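PDB 4MAQ: putative fumarylpyruvate hydrolase from Burkholderia cenocepacia, which is probably an enzyme of the fumarylacetoacetate hydrolase (FAH) superfamily, with a beta-rich fold in a two-subunit assembly. Local coordinates for residues S21-D25 with V148-R152; A94-D98 with L199-D203; I102-L108 with V186-A191; R164-N170 with R221-D227. The contacts are given in a common frame with arbitrary orientation. Numbering follows the deposited sequence.

In the fold
From the N terminus, segment 21-25 comes first and opens the loop that interaction 1 closes at 148-152, docking the N-terminal hairpin on the strand 146-153. Before that closure, 94-98 and 102-108 have opened interactions 2 and 3, so interaction 1 crosses both, and its Leu151 touches Ala94 of interaction 2. Segment 164-170 then opens interaction 4. Interaction 3 closes at 186-191 and interaction 2 at 199-203, which nests 3 within 2; the two share a core around Leu199, Ile102 and Ile190. Interaction 4, in series with interaction 1 but crossing 2 and 3, closes last at 221-227 and pairs strands of the five-stranded sheet.

Interaction 1: S21-D25 with V148-R152; sequences SVEVD and VTALR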
loop_
_atom_site.group_PDB
_atom_site.type_symbol
_atom_site.label_atom_id
_atom_site.label_comp_id
_atom_site.label_asym_id
_atom_site.label_seq_id
_atom_site.Cartn_x
_atom_site.Cartn_y
_atom_site.Cartn_z
ATOM N N SER B 21 10.499 -1.597 -9.868
ATOM C CA SER B 21 10.418 -0.929 -11.168
ATOM C C SER B 21 9.913 -1.903 -12.218
ATOM O O SER B 21 9.873 -3.124 -11.986
ATOM C CB SER B 21 11.769 -0.345 -11.580
ATOM O OG SER B 21 12.710 -1.389 -11.763
ATOM N N VAL B 22 9.497 -1.361 -13.351
ATOM C CA VAL B 22 8.911 -2.144 -14.464
ATOM C C VAL B 22 9.790 -1.956 -15.675
ATOM O O VAL B 22 10.305 -0.861 -15.902
ATOM C CB VAL B 22 7.466 -1.667 -14.799
ATOM C CG1 VAL B 22 6.786 -2.567 -15.849
ATOM C CG2 VAL B 22 6.624 -1.620 -13.552
ATOM N N GLU B 23 9.985 -3.034 -16.423
ATOM C CA GLU B 23 10.680 -2.997 -17.698
ATOM C C GLU B 23 9.982 -2.013 -18.626
ATOM O O GLU B 23 8.755 -1.862 -18.592
ATOM C CB GLU B 23 10.646 -4.393 -18.342
ATOM C CG GLU B 23 11.452 -4.505 -19.636
ATOM C CD GLU B 23 11.273 -5.831 -20.367
ATOM O OE1 GLU B 23 10.566 -6.731 -19.867
ATOM O OE2 GLU B 23 11.859 -5.986 -21.455
ATOM N N VAL B 24 10.768 -1.361 -19.468
ATOM C CA VAL B 24 10.243 -0.504 -20.515
ATOM C C VAL B 24 10.617 -1.134 -21.854
ATOM O O VAL B 24 11.773 -1.534 -22.068
ATOM C CB VAL B 24 10.804 0.924 -20.380
ATOM C CG1 VAL B 24 10.439 1.782 -21.580
ATOM C CG2 VAL B 24 10.294 1.541 -19.077
ATOM N N ASP B 25 9.627 -1.259 -22.732
ATOM C CA ASP B 25 9.841 -1.787 -24.076
ATOM C C ASP B 25 10.878 -0.958 -24.853
ATOM O O ASP B 25 10.819 0.274 -24.844
ATOM C CB ASP B 25 8.494 -1.777 -24.808
ATOM C CG ASP B 25 8.567 -2.389 -26.199
ATOM O OD1 ASP B 25 9.052 -3.529 -26.338
ATOM O OD2 ASP B 25 8.106 -1.726 -27.144
ATOM N N VAL B 148 2.617 -7.224 -14.408
ATOM C CA VAL B 148 2.467 -6.193 -15.442
ATOM C C VAL B 148 3.492 -6.473 -16.550
ATOM O O VAL B 148 4.632 -6.884 -16.265
ATOM C CB VAL B 148 2.656 -4.753 -14.855
ATOM C CG1 VAL B 148 2.505 -3.665 -15.920
ATOM C CG2 VAL B 148 1.681 -4.471 -13.711
ATOM N N THR B 149 3.111 -6.195 -17.798
ATOM C CA THR B 149 4.039 -6.275 -18.920
ATOM C C THR B 149 5.058 -5.152 -18.883
ATOM O O THR B 149 4.895 -4.151 -18.165
ATOM C CB THR B 149 3.304 -6.194 -20.261
ATOM O OG1 THR B 149 2.649 -4.917 -20.383
ATOM C CG2 THR B 149 2.301 -7.348 -20.398
ATOM N N ALA B 150 6.088 -5.265 -19.720
ATOM C CA ALA B 150 6.875 -4.101 -20.027
ATOM C C ALA B 150 5.953 -2.948 -20.479
ATOM O O ALA B 150 4.900 -3.164 -21.134
ATOM C CB ALA B 150 7.903 -4.455 -21.098
ATOM N N LEU B 151 6.332 -1.741 -20.082
ATOM C CA LEU B 151 5.586 -0.549 -20.443
ATOM C C LEU B 151 6.056 0.040 -21.758
ATOM O O LEU B 151 7.242 -0.041 -22.106
ATOM C CB LEU B 151 5.730 0.510 -19.352
ATOM C CG LEU B 151 5.392 0.068 -17.922
ATOM C CD1 LEU B 151 5.554 1.264 -17.002
ATOM C CD2 LEU B 151 3.998 -0.532 -17.760
ATOM N N ARG B 152 5.113 0.662 -22.467
ATOM C CA ARG B 152 5.434 1.466 -23.649
ATOM C C ARG B 152 5.125 2.930 -23.390
ATOM O O ARG B 152 4.090 3.262 -22.798
ATOM C CB ARG B 152 4.659 0.982 -24.866
ATOM C CG ARG B 152 5.007 -0.438 -25.284
ATOM C CD ARG B 152 4.259 -0.800 -26.545
ATOM N NE ARG B 152 4.954 -0.198 -27.656
ATOM C CZ ARG B 152 4.461 -0.076 -28.880
ATOM N NH1 ARG B 152 5.203 0.494 -29.841
ATOM N NH2 ARG B 152 3.233 -0.525 -29.145
HETATM O O HOH W 1 7.575 0.883 -27.529
#
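Two backbone hydrogen bonds lead this contact: Leu151 N to Glu23 O, and Asp25 N to Leu151 O, both 2.8 Å and nearly straight. Leu151 thus bonds to the residues before and after Val24, the pattern of a parallel bridge. It is a single bridge; the end-to-end directions of the two segments differ by 41°. CA-H...O contacts flank it, with Ala150 CA 3.3 Å from Glu23 O and Val24 CA 3.4 Å from Leu151 O. At the charged end Asp25 OD2 and Arg152 NE form a salt bridge, 3.5 Å apart. A water reinforces it, donating to Asp25 OD2 at 2.7 Å and accepting from Arg152 NE at 2.8 Å. Acid and base suit this partly exposed position, where solvent can join the pair. The small Ala150 fits beside the bridge, its CB 3.7 Å from Glu23 CD. Further in, branched Val22 fills the buried corner, its CG1 3.6 Å from Leu151 CG and 4.4 Å from Val148 CG1. Thr149 turns away, and its OG1 donates to Ala150 O at 3.0 Å. Strand 21-23 pairs with strand 30-32, whose Phe31 touches Leu151, while Trp112 of strand 111-122 packs on Val24 and Leu151. Val13 of the second subunit reaches Val24, so the bridge joins the N-terminal hairpin to the large mixed sheet beside the subunit interface.

Interaction 2: A94-D98 with L199-D203; sequences AIGKD and LKAGD
This is a turn docked against the C-terminal end of strand 85-95: the loop 199-203, between helix 186-196 and strand 204-206, meets residues 94-98. Lys200 to Asp203 form a type II beta turn, closed by Asp203 N to Lys200 O at 3.0 Å and braced by Lys200 N to Asp203 OD2 at 2.8 Å. Ala201, at phi/psi -51/130, and Gly202, at 106/-14, hold its middle positions; at the latter a CB would jam against the preceding carbonyl. Ile95 N donates to Asp203 O (2.8 Å) and Ile95 O accepts from Gly202 N (2.9 Å), the bonding of a G1 beta bulge. CA-CA distances are 4.2 Å for Gly96-Ala201 and 4.1 Å for Asp98-Lys200. Asp98 (chi1 m) takes Ala201 N on OD1 at 2.9 Å. Buried Ile95 (m, m) puts CD1 3.9 Å from CD2 of Leu199 (t, p). A water bonds to both Asp98 OD2 (2.9 Å) and Lys200 NZ (2.8 Å), themselves in a long salt bridge (3.8 Å); Lys200 also pairs with Glu198. Backbone bonds and two aspartate carboxylates thus hold the turn; Asp98 and Lys200 stay at the solvent edge, while buried Asp203 is satisfied by its Arg34 salt bridge and the Lys200 amide.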
loop_
_atom_site.group_PDB
_atom_site.type_symbol
_atom_site.label_atom_id
_atom_site.label_comp_id
_atom_site.label_asym_id
_atom_site.label_seq_id
_atom_site.Cartn_x
_atom_site.Cartn_y
_atom_site.Cartn_z
ATOM N N ALA B 94 0.638 4.384 -16.588
ATOM C CA ALA B 94 1.831 4.807 -15.836
ATOM C C ALA B 94 1.934 6.322 -15.852
ATOM O O ALA B 94 1.917 6.923 -16.924
ATOM C CB ALA B 94 3.081 4.179 -16.455
ATOM N N ILE B 95 2.054 6.934 -14.669
ATOM C CA ILE B 95 2.033 8.395 -14.541
ATOM C C ILE B 95 3.450 8.973 -14.608
ATOM O O ILE B 95 4.374 8.457 -13.975
ATOM C CB ILE B 95 1.364 8.767 -13.201
ATOM C CG1 ILE B 95 -0.074 8.217 -13.171
ATOM C CG2 ILE B 95 1.420 10.276 -12.899
ATOM C CD1 ILE B 95 -0.993 8.765 -14.273
ATOM N N GLY B 96 3.605 10.075 -15.335
ATOM C CA GLY B 96 4.912 10.728 -15.452
ATOM C C GLY B 96 4.993 12.147 -14.898
ATOM O O GLY B 96 6.066 12.746 -14.908
ATOM N N LYS B 97 3.900 12.664 -14.332
ATOM C CA LYS B 97 3.884 14.043 -13.844
ATOM C C LYS B 97 2.990 14.151 -12.635
ATOM O O LYS B 97 1.827 13.721 -12.670
ATOM C CB LYS B 97 3.397 15.013 -14.950
ATOM C CG LYS B 97 3.352 16.483 -14.564
ATOM C CD LYS B 97 3.072 17.346 -15.781
ATOM C CE LYS B 97 1.710 17.079 -16.404
ATOM N NZ LYS B 97 1.412 18.082 -17.459
ATOM N N ASP B 98 3.524 14.756 -11.576
ATOM C CA ASP B 98 2.766 14.904 -10.343
ATOM C C ASP B 98 1.520 15.779 -10.542
ATOM O O ASP B 98 1.492 16.662 -11.403
ATOM C CB ASP B 98 3.591 15.647 -9.287
ATOM C CG ASP B 98 4.889 14.922 -8.870
ATOM O OD1 ASP B 98 5.154 13.745 -9.237
ATOM O OD2 ASP B 98 5.669 15.584 -8.143
ATOM N N LEU B 199 -1.222 12.705 -6.879
ATOM C CA LEU B 199 -0.687 11.763 -7.839
ATOM C C LEU B 199 0.768 12.107 -8.090
ATOM O O LEU B 199 1.146 13.288 -8.091
ATOM C CB LEU B 199 -1.490 11.868 -9.124
ATOM C CG LEU B 199 -1.454 10.740 -10.111
ATOM C CD1 LEU B 199 -2.100 9.485 -9.510
ATOM C CD2 LEU B 199 -2.105 11.169 -11.416
ATOM N N LYS B 200 1.597 11.084 -8.287
ATOM C CA LYS B 200 3.035 11.306 -8.472
ATOM C C LYS B 200 3.560 10.573 -9.686
ATOM O O LYS B 200 3.062 9.502 -10.026
ATOM C CB LYS B 200 3.822 10.828 -7.242
ATOM C CG LYS B 200 3.516 11.574 -5.950
ATOM C CD LYS B 200 4.066 12.982 -5.951
ATOM C CE LYS B 200 4.443 13.381 -4.531
ATOM N NZ LYS B 200 5.070 14.729 -4.520
ATOM N N ALA B 201 4.590 11.147 -10.313
ATOM C CA ALA B 201 5.371 10.415 -11.298
ATOM C C ALA B 201 5.796 9.093 -10.657
ATOM O O ALA B 201 6.280 9.067 -9.532
ATOM C CB ALA B 201 6.597 11.224 -11.693
ATOM N N GLY B 202 5.572 8.001 -11.368
ATOM C CA GLY B 202 5.850 6.685 -10.837
ATOM C C GLY B 202 4.603 5.907 -10.448
ATOM O O GLY B 202 4.681 4.700 -10.264
ATOM N N ASP B 203 3.457 6.578 -10.351
ATOM C CA ASP B 203 2.213 5.865 -10.038
ATOM C C ASP B 203 1.726 4.994 -11.185
ATOM O O ASP B 203 1.901 5.324 -12.366
ATOM C CB ASP B 203 1.107 6.833 -9.601
ATOM C CG ASP B 203 1.368 7.420 -8.230
ATOM O OD1 ASP B 203 2.183 6.813 -7.481
ATOM O OD2 ASP B 203 0.750 8.442 -7.883
HETATM O O HOH W 2 7.422 14.620 -6.006
#

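Interaction 3: I102-L108 with V186-A191; sequences IDPADAL and VPDVIA
No hydrogen bond crosses between these segments; backbone bonds hold each helix. In 102-108 a short, weakly bonded helix covers about 104-107. Asp103 is its N-cap, OD1 accepting from Ala105 N at 2.8 Å, while Asp106 N bonds to Asp103 O at 2.8 Å. Pro104 fits the first turn because it has no amide proton to satisfy. Segment 186-191 opens a regular helix, in which Ile190 N bonds to Val186 O (2.9 Å) and Ala191 N to Pro187 O (3.0 Å); Pro187 too lies in a first turn. The register sets Ile102 CA 5.0 Å from Ala191 CA and Pro104 CA 4.8 Å from Pro187 CA. The contact itself is apolar packing of an N-capped short helix on the first turns of a longer one. Small Ala107 points inward, its CB 4.0 Å from Pro187 CB and 3.7 Å from Ile190 CG2. Ile102 (m, t) places CD1 4.1 Å from CG2 of Ile190 (m, t), and Pro104 CG lies 3.8 Å from Ala191 CB. Leu108 (m, t) extends CG to 3.9 Å from Pro187 CG. Ile102 N bonds to Ser194 OG of helix 186-196, which lies between the short helix and the large sheet, Ile190 touching Val111 and Ile205 on strands 111-122 and 204-206.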
loop_
_atom_site.group_PDB
_atom_site.type_symbol
_atom_site.label_atom_id
_atom_site.label_comp_id
_atom_site.label_asym_id
_atom_site.label_seq_id
_atom_site.Cartn_x
_atom_site.Cartn_y
_atom_site.Cartn_z
ATOM N N ILE B 102 -6.489 17.224 -10.590
ATOM C CA ILE B 102 -6.216 17.308 -12.011
ATOM C C ILE B 102 -7.547 17.321 -12.767
ATOM O O ILE B 102 -8.403 16.465 -12.543
ATOM C CB ILE B 102 -5.357 16.100 -12.477
ATOM C CG1 ILE B 102 -4.029 16.060 -11.716
ATOM C CG2 ILE B 102 -5.120 16.153 -13.994
ATOM C CD1 ILE B 102 -3.273 14.760 -11.892
ATOM N N ASP B 103 -7.725 18.289 -13.657
ATOM C CA ASP B 103 -8.934 18.304 -14.480
ATOM C C ASP B 103 -8.826 17.189 -15.526
ATOM O O ASP B 103 -7.738 16.974 -16.087
ATOM C CB ASP B 103 -9.082 19.658 -15.193
ATOM C CG ASP B 103 -10.418 19.810 -15.908
ATOM O OD1 ASP B 103 -10.549 19.363 -17.067
ATOM O OD2 ASP B 103 -11.348 20.378 -15.307
ATOM N N PRO B 104 -9.955 16.481 -15.803
ATOM C CA PRO B 104 -9.915 15.452 -16.844
ATOM C C PRO B 104 -9.330 15.945 -18.155
ATOM O O PRO B 104 -8.617 15.186 -18.819
ATOM C CB PRO B 104 -11.379 15.032 -16.981
ATOM C CG PRO B 104 -11.929 15.242 -15.606
ATOM C CD PRO B 104 -11.262 16.499 -15.107
ATOM N N ALA B 105 -9.597 17.199 -18.522
ATOM C CA ALA B 105 -9.061 17.728 -19.774
ATOM C C ALA B 105 -7.535 17.780 -19.808
ATOM O O ALA B 105 -6.942 17.821 -20.874
ATOM C CB ALA B 105 -9.653 19.102 -20.069
ATOM N N ASP B 106 -6.900 17.774 -18.636
ATOM C CA ASP B 106 -5.437 17.851 -18.503
ATOM C C ASP B 106 -4.813 16.511 -18.111
ATOM O O ASP B 106 -3.593 16.388 -18.042
ATOM C CB ASP B 106 -5.074 18.871 -17.414
ATOM C CG ASP B 106 -5.570 20.268 -17.735
ATOM O OD1 ASP B 106 -5.539 20.642 -18.921
ATOM O OD2 ASP B 106 -5.982 20.996 -16.801
ATOM N N ALA B 107 -5.651 15.525 -17.831
ATOM C CA ALA B 107 -5.162 14.304 -17.199
ATOM C C ALA B 107 -4.204 13.473 -18.056
ATOM O O ALA B 107 -3.185 12.972 -17.560
ATOM C CB ALA B 107 -6.325 13.455 -16.737
ATOM N N LEU B 108 -4.493 13.362 -19.353
ATOM C CA LEU B 108 -3.618 12.566 -20.207
ATOM C C LEU B 108 -2.208 13.153 -20.304
ATOM O O LEU B 108 -1.267 12.414 -20.538
ATOM C CB LEU B 108 -4.256 12.318 -21.583
ATOM C CG LEU B 108 -5.510 11.428 -21.544
ATOM C CD1 LEU B 108 -6.086 11.299 -22.947
ATOM C CD2 LEU B 108 -5.237 10.052 -20.947
ATOM N N VAL B 186 -10.067 6.866 -18.752
ATOM C CA VAL B 186 -8.790 7.084 -18.087
ATOM C C VAL B 186 -8.618 8.520 -17.547
ATOM O O VAL B 186 -8.209 8.675 -16.401
ATOM C CB VAL B 186 -7.626 6.656 -19.016
ATOM C CG1 VAL B 186 -6.279 7.138 -18.488
ATOM C CG2 VAL B 186 -7.652 5.143 -19.199
ATOM N N PRO B 187 -8.965 9.576 -18.336
ATOM C CA PRO B 187 -8.762 10.933 -17.786
ATOM C C PRO B 187 -9.578 11.177 -16.506
ATOM O O PRO B 187 -9.099 11.877 -15.598
ATOM C CB PRO B 187 -9.260 11.868 -18.908
ATOM C CG PRO B 187 -9.167 11.060 -20.158
ATOM C CD PRO B 187 -9.382 9.621 -19.754
ATOM N N ASP B 188 -10.783 10.612 -16.429
ATOM C CA ASP B 188 -11.608 10.773 -15.225
ATOM C C ASP B 188 -11.098 9.942 -14.066
ATOM O O ASP B 188 -11.141 10.381 -12.938
ATOM C CB ASP B 188 -13.061 10.426 -15.487
ATOM C CG ASP B 188 -13.694 11.367 -16.456
ATOM O OD1 ASP B 188 -13.842 12.529 -16.101
ATOM O OD2 ASP B 188 -14.004 10.938 -17.559
ATOM N N VAL B 189 -10.594 8.745 -14.351
ATOM C CA VAL B 189 -9.997 7.930 -13.301
ATOM C C VAL B 189 -8.803 8.670 -12.675
ATOM O O VAL B 189 -8.685 8.744 -11.444
ATOM C CB VAL B 189 -9.597 6.546 -13.833
ATOM C CG1 VAL B 189 -8.858 5.776 -12.754
ATOM C CG2 VAL B 189 -10.861 5.778 -14.206
ATOM N N ILE B 190 -7.940 9.229 -13.527
ATOM C CA ILE B 190 -6.792 10.002 -13.060
ATOM C C ILE B 190 -7.262 11.166 -12.187
ATOM O O ILE B 190 -6.731 11.400 -11.109
ATOM C CB ILE B 190 -5.960 10.524 -14.240
ATOM C CG1 ILE B 190 -5.236 9.349 -14.917
ATOM C CG2 ILE B 190 -5.018 11.642 -13.813
ATOM C CD1 ILE B 190 -4.659 9.697 -16.265
ATOM N N ALA B 191 -8.235 11.929 -12.675
ATOM C CA ALA B 191 -8.787 13.051 -11.913
ATOM C C ALA B 191 -9.282 12.621 -10.513
ATOM O O ALA B 191 -8.957 13.265 -9.508
ATOM C CB ALA B 191 -9.901 13.730 -12.712
#

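Interaction 4: R164-N170 with R221-D227; sequences RIWLAVN and RVTGGVD
Trp166 dominates the side-chain pattern of this antiparallel strand pair. With chi1 p and chi2 -83° its indole folds across to strand 221-226, and Gly224 CA sits 3.4 Å from the centroid of its six-membered ring, 6° off the normal, a CH-pi contact. A CB on Gly224 would clash with Trp166 O at 2.6 Å, and one on Gly225 would be tight against Trp166 NE1 at 3.0 Å, so glycine suits both places. Thr223 OG1 (chi1 p) lies at the ring edge, 3.7 Å from Trp166 CZ3, and 3.4 Å from the small Ala168 CB. On the other face, Ile165 (t, t) CG1 packs 3.8 Å from Val226 CG2 and Leu167 (t, t) CD1 3.9 Å from Val222 CG1. At one end Arg164 (t, t, p) meets Asp227 (m) in a salt bridge, NH2 to OD1 2.8 Å; a water links Trp166 NE1 to Asp227 OD1. At the other, Asn170, at phi/psi 50/39, accepts Arg221 N on OD1 at 2.9 Å. Strand axes run at 170°, 4.5 Å apart. Trp166-Gly225 (N to O 3.0 Å both ways) and Ala168-Thr223 (Ala168 N to Thr223 O 2.8 Å, Thr223 N to Ala168 O 2.9 Å) are hydrogen-bonded pairs; Ile165-Val226, Leu167-Gly224 and Val169-Val222 are non-hydrogen-bonded. In the five-stranded mixed sheet the pair lies between strands 230-236 and 172-178, Ile165 and Leu167 packing on Ile89 of strand 85-95.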
loop_
_atom_site.group_PDB
_atom_site.type_symbol
_atom_site.label_atom_id
_atom_site.label_comp_id
_atom_site.label_asym_id
_atom_site.label_seq_id
_atom_site.Cartn_x
_atom_site.Cartn_y
_atom_site.Cartn_z
ATOM N N ARG B 164 -9.431 -4.360 -28.259
ATOM C CA ARG B 164 -9.584 -5.608 -27.528
ATOM C C ARG B 164 -8.681 -5.689 -26.294
ATOM O O ARG B 164 -7.477 -5.378 -26.357
ATOM C CB ARG B 164 -9.297 -6.794 -28.454
ATOM C CG ARG B 164 -9.554 -8.166 -27.828
ATOM C CD ARG B 164 -9.165 -9.313 -28.765
ATOM N NE ARG B 164 -7.843 -9.107 -29.349
ATOM C CZ ARG B 164 -6.944 -10.066 -29.549
ATOM N NH1 ARG B 164 -7.210 -11.320 -29.190
ATOM N NH2 ARG B 164 -5.771 -9.773 -30.093
ATOM N N ILE B 165 -9.280 -6.113 -25.174
ATOM C CA ILE B 165 -8.573 -6.423 -23.927
ATOM C C ILE B 165 -9.025 -7.836 -23.571
ATOM O O ILE B 165 -10.236 -8.126 -23.541
ATOM C CB ILE B 165 -8.867 -5.389 -22.804
ATOM C CG1 ILE B 165 -8.304 -5.875 -21.463
ATOM C CG2 ILE B 165 -10.363 -5.033 -22.690
ATOM C CD1 ILE B 165 -8.166 -4.802 -20.395
ATOM N N TRP B 166 -8.074 -8.746 -23.354
ATOM C CA TRP B 166 -8.437 -10.159 -23.293
ATOM C C TRP B 166 -7.483 -10.930 -22.390
ATOM O O TRP B 166 -6.337 -10.515 -22.138
ATOM C CB TRP B 166 -8.454 -10.760 -24.723
ATOM C CG TRP B 166 -7.078 -10.755 -25.345
ATOM C CD1 TRP B 166 -6.459 -9.708 -25.994
ATOM C CD2 TRP B 166 -6.140 -11.837 -25.334
ATOM N NE1 TRP B 166 -5.184 -10.085 -26.378
ATOM C CE2 TRP B 166 -4.972 -11.385 -25.994
ATOM C CE3 TRP B 166 -6.179 -13.156 -24.841
ATOM C CZ2 TRP B 166 -3.839 -12.198 -26.165
ATOM C CZ3 TRP B 166 -5.038 -13.968 -25.006
ATOM C CH2 TRP B 166 -3.887 -13.481 -25.661
ATOM N N LEU B 167 -7.961 -12.080 -21.933
ATOM C CA LEU B 167 -7.138 -12.980 -21.151
ATOM C C LEU B 167 -7.614 -14.409 -21.423
ATOM O O LEU B 167 -8.819 -14.661 -21.514
ATOM C CB LEU B 167 -7.236 -12.638 -19.649
ATOM C CG LEU B 167 -6.497 -13.551 -18.653
ATOM C CD1 LEU B 167 -6.143 -12.763 -17.402
ATOM C CD2 LEU B 167 -7.290 -14.800 -18.271
ATOM N N ALA B 168 -6.658 -15.321 -21.584
ATOM C CA ALA B 168 -6.934 -16.754 -21.738
ATOM C C ALA B 168 -6.149 -17.554 -20.724
ATOM O O ALA B 168 -5.101 -17.109 -20.221
ATOM C CB ALA B 168 -6.569 -17.193 -23.159
ATOM N N VAL B 169 -6.684 -18.733 -20.420
ATOM C CA VAL B 169 -6.047 -19.676 -19.502
ATOM C C VAL B 169 -5.937 -21.007 -20.232
ATOM O O VAL B 169 -6.947 -21.549 -20.718
ATOM C CB VAL B 169 -6.888 -19.852 -18.209
ATOM C CG1 VAL B 169 -6.348 -20.980 -17.343
ATOM C CG2 VAL B 169 -6.945 -18.554 -17.417
ATOM N N ASN B 170 -4.716 -21.514 -20.325
ATOM C CA ASN B 170 -4.463 -22.727 -21.093
ATOM C C ASN B 170 -5.071 -22.651 -22.491
ATOM O O ASN B 170 -5.605 -23.632 -23.031
ATOM C CB ASN B 170 -4.903 -23.978 -20.309
ATOM C CG ASN B 170 -4.291 -24.010 -18.939
ATOM O OD1 ASN B 170 -3.140 -23.597 -18.767
ATOM N ND2 ASN B 170 -5.045 -24.477 -17.956
ATOM N N ARG B 221 -1.329 -21.734 -17.570
ATOM C CA ARG B 221 -0.650 -20.818 -18.502
ATOM C C ARG B 221 -1.605 -19.649 -18.819
ATOM O O ARG B 221 -2.662 -19.850 -19.431
ATOM C CB ARG B 221 -0.228 -21.535 -19.800
ATOM C CG ARG B 221 0.476 -20.614 -20.817
ATOM C CD ARG B 221 0.937 -21.363 -22.085
ATOM N NE ARG B 221 1.749 -22.506 -21.644
ATOM C CZ ARG B 221 3.034 -22.446 -21.274
ATOM N NH1 ARG B 221 3.761 -21.347 -21.475
ATOM N NH2 ARG B 221 3.594 -23.509 -20.699
ATOM N N VAL B 222 -1.239 -18.446 -18.375
ATOM C CA VAL B 222 -2.091 -17.271 -18.548
ATOM C C VAL B 222 -1.520 -16.429 -19.671
ATOM O O VAL B 222 -0.328 -16.096 -19.667
ATOM C CB VAL B 222 -2.147 -16.452 -17.244
ATOM C CG1 VAL B 222 -3.206 -15.346 -17.353
ATOM C CG2 VAL B 222 -2.417 -17.378 -16.058
ATOM N N THR B 223 -2.361 -16.127 -20.649
ATOM C CA THR B 223 -2.008 -15.200 -21.717
ATOM C C THR B 223 -3.025 -14.077 -21.742
ATOM O O THR B 223 -4.124 -14.201 -21.183
ATOM C CB THR B 223 -1.990 -15.910 -23.089
ATOM O OG1 THR B 223 -3.219 -16.632 -23.259
ATOM C CG2 THR B 223 -0.801 -16.869 -23.192
ATOM N N GLY B 224 -2.655 -12.972 -22.370
ATOM C CA GLY B 224 -3.600 -11.869 -22.506
ATOM C C GLY B 224 -2.948 -10.684 -23.147
ATOM O O GLY B 224 -1.769 -10.736 -23.557
ATOM N N GLY B 225 -3.715 -9.603 -23.240
ATOM C CA GLY B 225 -3.205 -8.436 -23.916
ATOM C C GLY B 225 -4.201 -7.332 -24.077
ATOM O O GLY B 225 -5.393 -7.493 -23.770
ATOM N N VAL B 226 -3.688 -6.193 -24.534
ATOM C CA VAL B 226 -4.536 -5.104 -25.010
ATOM C C VAL B 226 -3.963 -4.762 -26.368
ATOM O O VAL B 226 -2.747 -4.531 -26.482
ATOM C CB VAL B 226 -4.512 -3.873 -24.083
ATOM C CG1 VAL B 226 -5.286 -2.721 -24.746
ATOM C CG2 VAL B 226 -5.103 -4.235 -22.725
ATOM N N ASP B 227 -4.812 -4.775 -27.394
ATOM C CA ASP B 227 -4.311 -4.593 -28.755
ATOM C C ASP B 227 -3.501 -3.292 -28.873
ATOM O O ASP B 227 -3.966 -2.202 -28.487
ATOM C CB ASP B 227 -5.455 -4.647 -29.766
ATOM C CG ASP B 227 -5.945 -6.062 -30.042
ATOM O OD1 ASP B 227 -5.431 -7.056 -29.475
ATOM O OD2 ASP B 227 -6.850 -6.210 -30.880
HETATM O O HOH W 3 -8.692 -4.253 -31.054
HETATM O O HOH W 4 -3.539 -8.084 -27.711
#